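Local coordinates for protein L-lysine 6-monooxygenase (Pseudomonas syringae pv. tomato, PDB 5CQF) that probably hydroxylates the side-chain amine of L-lysine with the help of FAD and NADPH, as a step of siderophore biosynthesis, at residues A90-L93 with G97-F100; G183-H188 with D324-E329. One frame throughout, in Å; residues are numbered along the deposited sequence.

How the interactions relate
Interactions 1 and 2 hold different elements of the chain, with centres 45 Å apart and nearest atoms about 27 Å apart. Interaction 1 is local: 90-93 and 97-100 join two consecutive helices through a Schellman turn, and subunit neighbours pack against it. Interaction 2 is long-range, tying an edge of a parallel sheet to an antiparallel three-stranded sheet, with no other chain touching its segments. Both bury most of their touching residues. Their chemistry differs: the first combines a backbone bond and a tyrosine-arginine bond backed by acidic partners with the apolar packing of L93 and selenomethionine M99, whereas a single tyrosine, its hydroxyl bonded to a threonine and its ring against a leucine, carries the second.

Interaction 1. Residues A90-L93 with G97-F100; sequences AMYL and GRMF
Y92 CG lies anti to the backbone N (chi1 165°), which carries the phenol out beside its helix, where its OH meets R98, whose chain bends at chi3 to bring the guanidinium to the hydroxyl. The two residues belong to consecutive helices, 89-96 and 99-105, joined by a Schellman motif: G97 leaves the first helix with positive phi, a conformation that suits glycine, and R98 takes the N-cap position of the second. R98 NH2 donates to Y92 OH at 2.9 Å; the hydroxyl lies in the guanidinium plane, at its edge, and the bond is somewhat bent (157°). The ring itself is steeply turned against that plane, by 72°.

The polar ends are shared further. E113 forms a salt bridge with R98 NH2, D116 bonds to Y92 OH, and Y298 of a third subunit bonds to R98 NE; together these partners would be expected to fix the guanidinium's rotation and link the turn to helix 111-125 and the tetramer interface.

On the backbone, R98 N donates to L93 O at 2.9 Å, with the donor tilted from the carbonyl plane. L93 points toward the second helix, its CB 3.9 Å from M99 N and its CD2 4.2 Å from R98 CB. The methyl end of selenomethionine M99 folds back against the first helix: CE stands 4.1 Å from A90 CB and 3.2 Å from A90 O.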
ATOM      1  N   ALA A  90     -10.079  13.287  16.715  1.00 33.31           N
ATOM      2  CA  ALA A  90      -9.129  12.919  17.751  1.00 34.25           C
ATOM      3  C   ALA A  90      -9.788  12.881  19.136  1.00 34.95           C
ATOM      4  O   ALA A  90      -9.596  11.931  19.867  1.00 35.19           O
ATOM      5  CB  ALA A  90      -7.963  13.865  17.744  1.00 35.37           C
HETATM    6  N   MSE A  91     -10.587  13.882  19.480  1.00 35.35           N
HETATM    7  CA  MSE A  91     -11.370  13.842  20.709  1.00 36.70           C
HETATM    8  C   MSE A  91     -12.375  12.729  20.725  1.00 36.33           C
HETATM    9  O   MSE A  91     -12.653  12.149  21.766  1.00 37.20           O
HETATM   10  CB  MSE A  91     -12.183  15.111  20.904  1.00 39.74           C
HETATM   11  CG  MSE A  91     -11.329  16.290  21.301  1.00 43.43           C
HETATM   12 SE   MSE A  91     -10.757  16.159  23.199  1.00 56.03          SE
HETATM   13  CE  MSE A  91     -12.428  16.644  24.135  1.00 51.92           C
ATOM     14  N   TYR A  92     -12.987  12.435  19.585  1.00 34.43           N
ATOM     15  CA  TYR A  92     -13.854  11.257  19.487  1.00 34.28           C
ATOM     16  C   TYR A  92     -13.102   9.975  19.771  1.00 34.35           C
ATOM     17  O   TYR A  92     -13.579   9.138  20.514  1.00 36.50           O
ATOM     18  CB  TYR A  92     -14.503  11.179  18.097  1.00 33.34           C
ATOM     19  CG  TYR A  92     -15.127   9.883  17.748  1.00 31.43           C
ATOM     20  CD1 TYR A  92     -16.302   9.481  18.321  1.00 32.15           C
ATOM     21  CD2 TYR A  92     -14.542   9.073  16.825  1.00 31.18           C
ATOM     22  CE1 TYR A  92     -16.883   8.285  17.981  1.00 32.55           C
ATOM     23  CE2 TYR A  92     -15.102   7.878  16.465  1.00 31.38           C
ATOM     24  CZ  TYR A  92     -16.280   7.491  17.036  1.00 33.13           C
ATOM     25  OH  TYR A  92     -16.806   6.285  16.631  1.00 34.85           O
ATOM     26  N   LEU A  93     -11.941   9.794  19.173  1.00 33.85           N
ATOM     27  CA  LEU A  93     -11.229   8.549  19.387  1.00 34.57           C
ATOM     28  C   LEU A  93     -10.807   8.428  20.836  1.00 36.99           C
ATOM     29  O   LEU A  93     -10.823   7.341  21.389  1.00 37.19           O
ATOM     30  CB  LEU A  93      -9.981   8.428  18.538  1.00 32.93           C
ATOM     31  CG  LEU A  93     -10.203   8.148  17.082  1.00 32.99           C
ATOM     32  CD1 LEU A  93      -8.846   8.053  16.389  1.00 32.16           C
ATOM     33  CD2 LEU A  93     -11.045   6.899  16.926  1.00 32.69           C
ATOM     34  N   GLY A  97     -11.721   5.532  23.580  1.00 39.80           N
ATOM     35  CA  GLY A  97     -10.570   4.694  23.958  1.00 39.30           C
ATOM     36  C   GLY A  97      -9.893   3.993  22.786  1.00 38.35           C
ATOM     37  O   GLY A  97      -9.224   2.980  22.972  1.00 40.28           O
ATOM     38  N   ARG A  98     -10.000   4.546  21.582  1.00 36.87           N
ATOM     39  CA  ARG A  98      -9.522   3.840  20.399  1.00 35.29           C
ATOM     40  C   ARG A  98      -8.403   4.543  19.650  1.00 34.74           C
ATOM     41  O   ARG A  98      -8.053   4.121  18.570  1.00 36.54           O
ATOM     42  CB  ARG A  98     -10.698   3.584  19.450  1.00 34.17           C
ATOM     43  CG  ARG A  98     -11.708   2.579  19.987  1.00 34.23           C
ATOM     44  CD  ARG A  98     -12.604   1.998  18.898  1.00 34.59           C
ATOM     45  NE  ARG A  98     -13.101   3.039  17.965  1.00 34.51           N
ATOM     46  CZ  ARG A  98     -14.278   3.645  18.023  1.00 34.11           C
ATOM     47  NH1 ARG A  98     -15.170   3.365  18.953  1.00 35.88           N
ATOM     48  NH2 ARG A  98     -14.562   4.553  17.136  1.00 34.45           N
HETATM   49  N   MSE A  99      -7.822   5.593  20.200  1.00 35.21           N
HETATM   50  CA  MSE A  99      -6.768   6.317  19.486  1.00 36.44           C
HETATM   51  C   MSE A  99      -5.620   5.475  19.053  1.00 35.16           C
HETATM   52  O   MSE A  99      -5.253   5.535  17.899  1.00 34.53           O
HETATM   53  CB  MSE A  99      -6.213   7.429  20.307  1.00 40.22           C
HETATM   54  CG  MSE A  99      -5.154   8.192  19.545  1.00 44.77           C
HETATM   55 SE   MSE A  99      -4.893   9.971  20.393  1.00 57.83          SE
HETATM   56  CE  MSE A  99      -6.673  10.689  20.026  1.00 50.82           C
ATOM     57  N   PHE A 100      -5.054   4.654  19.937  1.00 35.09           N
ATOM     58  CA  PHE A 100      -3.959   3.816  19.522  1.00 34.31           C
ATOM     59  C   PHE A 100      -4.377   2.805  18.458  1.00 34.48           C
ATOM     60  O   PHE A 100      -3.723   2.689  17.423  1.00 33.82           O
ATOM     61  CB  PHE A 100      -3.278   3.080  20.667  1.00 35.68           C
ATOM     62  CG  PHE A 100      -2.107   2.272  20.193  1.00 36.16           C
ATOM     63  CD1 PHE A 100      -0.886   2.878  19.994  1.00 36.53           C
ATOM     64  CD2 PHE A 100      -2.261   0.969  19.808  1.00 36.42           C
ATOM     65  CE1 PHE A 100       0.189   2.179  19.513  1.00 37.13           C
ATOM     66  CE2 PHE A 100      -1.188   0.239  19.310  1.00 37.27           C
ATOM     67  CZ  PHE A 100       0.051   0.851  19.177  1.00 38.01           C
TER

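Interaction 2. Residues G183-H188 with D324-E329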
ATOM      1  N   GLY A 183     -40.910   2.451  -7.494  1.00 56.44           N
ATOM      2  CA  GLY A 183     -41.575   1.452  -6.677  1.00 56.73           C
ATOM      3  C   GLY A 183     -40.600   0.488  -6.017  1.00 55.45           C
ATOM      4  O   GLY A 183     -39.384   0.698  -6.032  1.00 55.50           O
ATOM      5  N   PRO A 184     -41.129  -0.578  -5.417  1.00 53.47           N
ATOM      6  CA  PRO A 184     -40.291  -1.550  -4.715  1.00 52.99           C
ATOM      7  C   PRO A 184     -39.222  -2.235  -5.575  1.00 49.59           C
ATOM      8  O   PRO A 184     -38.227  -2.684  -5.029  1.00 45.33           O
ATOM      9  CB  PRO A 184     -41.302  -2.596  -4.208  1.00 54.10           C
ATOM     10  CG  PRO A 184     -42.604  -1.885  -4.150  1.00 54.59           C
ATOM     11  CD  PRO A 184     -42.565  -0.826  -5.214  1.00 53.83           C
ATOM     12  N   THR A 185     -39.452  -2.349  -6.884  1.00 47.10           N
ATOM     13  CA  THR A 185     -38.523  -3.016  -7.784  1.00 46.01           C
ATOM     14  C   THR A 185     -37.795  -2.074  -8.757  1.00 44.99           C
ATOM     15  O   THR A 185     -36.999  -2.528  -9.567  1.00 46.06           O
ATOM     16  CB  THR A 185     -39.205  -4.134  -8.615  1.00 46.70           C
ATOM     17  OG1 THR A 185     -40.272  -3.587  -9.381  1.00 47.28           O
ATOM     18  CG2 THR A 185     -39.724  -5.257  -7.731  1.00 48.64           C
ATOM     19  N   LEU A 186     -38.058  -0.780  -8.692  1.00 44.26           N
ATOM     20  CA  LEU A 186     -37.269   0.175  -9.444  1.00 44.51           C
ATOM     21  C   LEU A 186     -37.124   1.403  -8.577  1.00 44.11           C
ATOM     22  O   LEU A 186     -38.128   2.052  -8.247  1.00 43.31           O
ATOM     23  CB  LEU A 186     -37.948   0.488 -10.778  1.00 47.30           C
ATOM     24  CG  LEU A 186     -37.151   1.409 -11.707  1.00 48.74           C
ATOM     25  CD1 LEU A 186     -37.466   1.154 -13.179  1.00 49.54           C
ATOM     26  CD2 LEU A 186     -37.390   2.867 -11.353  1.00 51.63           C
ATOM     27  N   PHE A 187     -35.900   1.717  -8.164  1.00 42.70           N
ATOM     28  CA  PHE A 187     -35.715   2.816  -7.201  1.00 43.59           C
ATOM     29  C   PHE A 187     -34.409   3.537  -7.344  1.00 42.51           C
ATOM     30  O   PHE A 187     -33.490   3.044  -7.994  1.00 39.35           O
ATOM     31  CB  PHE A 187     -35.853   2.308  -5.761  1.00 44.11           C
ATOM     32  CG  PHE A 187     -35.114   1.029  -5.493  1.00 42.95           C
ATOM     33  CD1 PHE A 187     -33.823   1.053  -5.021  1.00 42.72           C
ATOM     34  CD2 PHE A 187     -35.725  -0.182  -5.689  1.00 43.22           C
ATOM     35  CE1 PHE A 187     -33.149  -0.116  -4.751  1.00 43.45           C
ATOM     36  CE2 PHE A 187     -35.064  -1.369  -5.423  1.00 43.93           C
ATOM     37  CZ  PHE A 187     -33.767  -1.337  -4.972  1.00 45.23           C
ATOM     38  N   HIS A 188     -34.338   4.701  -6.702  1.00 42.13           N
ATOM     39  CA  HIS A 188     -33.124   5.521  -6.713  1.00 43.07           C
ATOM     40  C   HIS A 188     -32.188   5.030  -5.635  1.00 42.70           C
ATOM     41  O   HIS A 188     -32.640   4.447  -4.635  1.00 44.47           O
ATOM     42  CB  HIS A 188     -33.497   6.975  -6.422  1.00 44.38           C
ATOM     43  CG  HIS A 188     -32.400   7.958  -6.671  1.00 41.89           C
ATOM     44  ND1 HIS A 188     -31.660   8.513  -5.656  1.00 42.26           N
ATOM     45  CD2 HIS A 188     -31.936   8.507  -7.815  1.00 41.91           C
ATOM     46  CE1 HIS A 188     -30.778   9.355  -6.159  1.00 41.38           C
ATOM     47  NE2 HIS A 188     -30.924   9.370  -7.469  1.00 42.21           N
ATOM     48  N   ASP A 324     -43.320 -10.340 -15.991  1.00 68.83           N
ATOM     49  CA  ASP A 324     -42.068 -11.062 -15.721  1.00 72.53           C
ATOM     50  C   ASP A 324     -40.854 -10.143 -15.466  1.00 69.59           C
ATOM     51  O   ASP A 324     -39.746 -10.483 -15.886  1.00 68.12           O
ATOM     52  CB  ASP A 324     -41.744 -11.980 -16.899  1.00 73.48           C
ATOM     53  CG  ASP A 324     -42.955 -12.672 -17.430  1.00 77.03           C
ATOM     54  OD1 ASP A 324     -43.518 -12.171 -18.431  1.00 78.87           O
ATOM     55  OD2 ASP A 324     -43.349 -13.700 -16.849  1.00 78.63           O
ATOM     56  N   GLY A 325     -41.068  -8.996 -14.809  1.00 67.24           N
ATOM     57  CA  GLY A 325     -40.004  -8.015 -14.539  1.00 64.72           C
ATOM     58  C   GLY A 325     -39.988  -6.831 -15.491  1.00 63.57           C
ATOM     59  O   GLY A 325     -41.038  -6.292 -15.827  1.00 64.87           O
ATOM     60  N   TYR A 326     -38.790  -6.415 -15.909  1.00 57.95           N
ATOM     61  CA  TYR A 326     -38.633  -5.284 -16.810  1.00 54.63           C
ATOM     62  C   TYR A 326     -37.990  -5.740 -18.094  1.00 55.47           C
ATOM     63  O   TYR A 326     -37.126  -6.613 -18.070  1.00 53.68           O
ATOM     64  CB  TYR A 326     -37.775  -4.185 -16.180  1.00 51.02           C
ATOM     65  CG  TYR A 326     -38.387  -3.647 -14.920  1.00 50.61           C
ATOM     66  CD1 TYR A 326     -39.243  -2.557 -14.940  1.00 51.35           C
ATOM     67  CD2 TYR A 326     -38.139  -4.251 -13.699  1.00 51.57           C
ATOM     68  CE1 TYR A 326     -39.820  -2.084 -13.773  1.00 50.86           C
ATOM     69  CE2 TYR A 326     -38.711  -3.779 -12.530  1.00 50.55           C
ATOM     70  CZ  TYR A 326     -39.557  -2.708 -12.578  1.00 49.47           C
ATOM     71  OH  TYR A 326     -40.125  -2.276 -11.414  1.00 49.90           O
ATOM     72  N   ARG A 327     -38.428  -5.135 -19.202  1.00 54.59           N
ATOM     73  CA  ARG A 327     -37.836  -5.319 -20.513  1.00 56.51           C
ATOM     74  C   ARG A 327     -37.162  -3.990 -20.864  1.00 53.04           C
ATOM     75  O   ARG A 327     -37.821  -2.966 -21.036  1.00 52.39           O
ATOM     76  CB  ARG A 327     -38.908  -5.701 -21.528  1.00 61.84           C
ATOM     77  CG  ARG A 327     -38.395  -6.123 -22.902  1.00 69.28           C
ATOM     78  CD  ARG A 327     -39.553  -6.231 -23.909  1.00 78.81           C
ATOM     79  NE  ARG A 327     -39.153  -6.350 -25.329  1.00 84.68           N
ATOM     80  CZ  ARG A 327     -38.658  -5.365 -26.096  1.00 87.27           C
ATOM     81  NH1 ARG A 327     -38.435  -4.130 -25.616  1.00 84.31           N
ATOM     82  NH2 ARG A 327     -38.358  -5.626 -27.365  1.00 88.75           N
ATOM     83  N   VAL A 328     -35.834  -4.005 -20.930  1.00 50.97           N
ATOM     84  CA  VAL A 328     -35.058  -2.769 -21.054  1.00 48.52           C
ATOM     85  C   VAL A 328     -34.291  -2.745 -22.359  1.00 47.37           C
ATOM     86  O   VAL A 328     -33.530  -3.673 -22.660  1.00 45.04           O
ATOM     87  CB  VAL A 328     -34.056  -2.626 -19.904  1.00 46.71           C
ATOM     88  CG1 VAL A 328     -33.401  -1.268 -19.965  1.00 47.40           C
ATOM     89  CG2 VAL A 328     -34.748  -2.813 -18.562  1.00 46.82           C
ATOM     90  N   GLU A 329     -34.495  -1.693 -23.140  1.00 46.49           N
ATOM     91  CA  GLU A 329     -33.783  -1.556 -24.393  1.00 48.67           C
ATOM     92  C   GLU A 329     -32.643  -0.596 -24.186  1.00 48.11           C
ATOM     93  O   GLU A 329     -32.870   0.550 -23.786  1.00 47.05           O
ATOM     94  CB  GLU A 329     -34.694  -1.027 -25.517  1.00 51.70           C
ATOM     95  CG  GLU A 329     -34.015  -1.002 -26.891  1.00 52.43           C
ATOM     96  CD  GLU A 329     -34.779  -0.203 -27.934  1.00 53.95           C
ATOM     97  OE1 GLU A 329     -34.895   1.038 -27.790  1.00 52.55           O
ATOM     98  OE2 GLU A 329     -35.248  -0.817 -28.911  1.00 56.86           O
TER
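Y326 meets T185 and L186 with the far end of its ring, and the contact divides into one polar pair and a small apolar patch. The polar pair is T185 OG1 and Y326 OH, modelled 2.4 Å apart. This is a very short hydrogen bond in which either hydroxyl could be the donor, and at this resolution the exact length deserves little weight. T185 OG1 sits between its backbone N and carbonyl carbon (chi1 59°), which turns the hydroxyl toward the phenol, and it approaches at the edge of the ring, near the ring plane. T185 CB comes to the same edge, 3.5 Å from Y326 OH, and T185 O is 3.6 Å from Y326 CE2.

The apolar part belongs to L186. L186 CB comes 3.6 Å from Y326 OH and CD1 lies 4.0 Å from Y326 CE1, the leucine crossing the end of the ring at a slant. H321, on the neighbouring strand 314-322, stacks on the tyrosine ring, while I319 packs against L186.

Backbone bonding shapes the first segment. G183 to L186 form a type I beta turn, in which G183 N donates to L186 O at 2.9 Å and the return bond from L186 N to G183 O is weak. This turn presents T185 and L186 to the tyrosine just as the chain enters strand 186-188.

That strand is an outermost strand, within this chain, of a five-stranded parallel sheet consistent with a Rossmann-type nucleotide-binding domain, with T185 and F187 hydrogen-bonded through their backbones to strand 345-348, and F187 packed on helix 192-198. Across the contact, strand 325-332 is the middle of an antiparallel sheet, between 314-322 and 338-343.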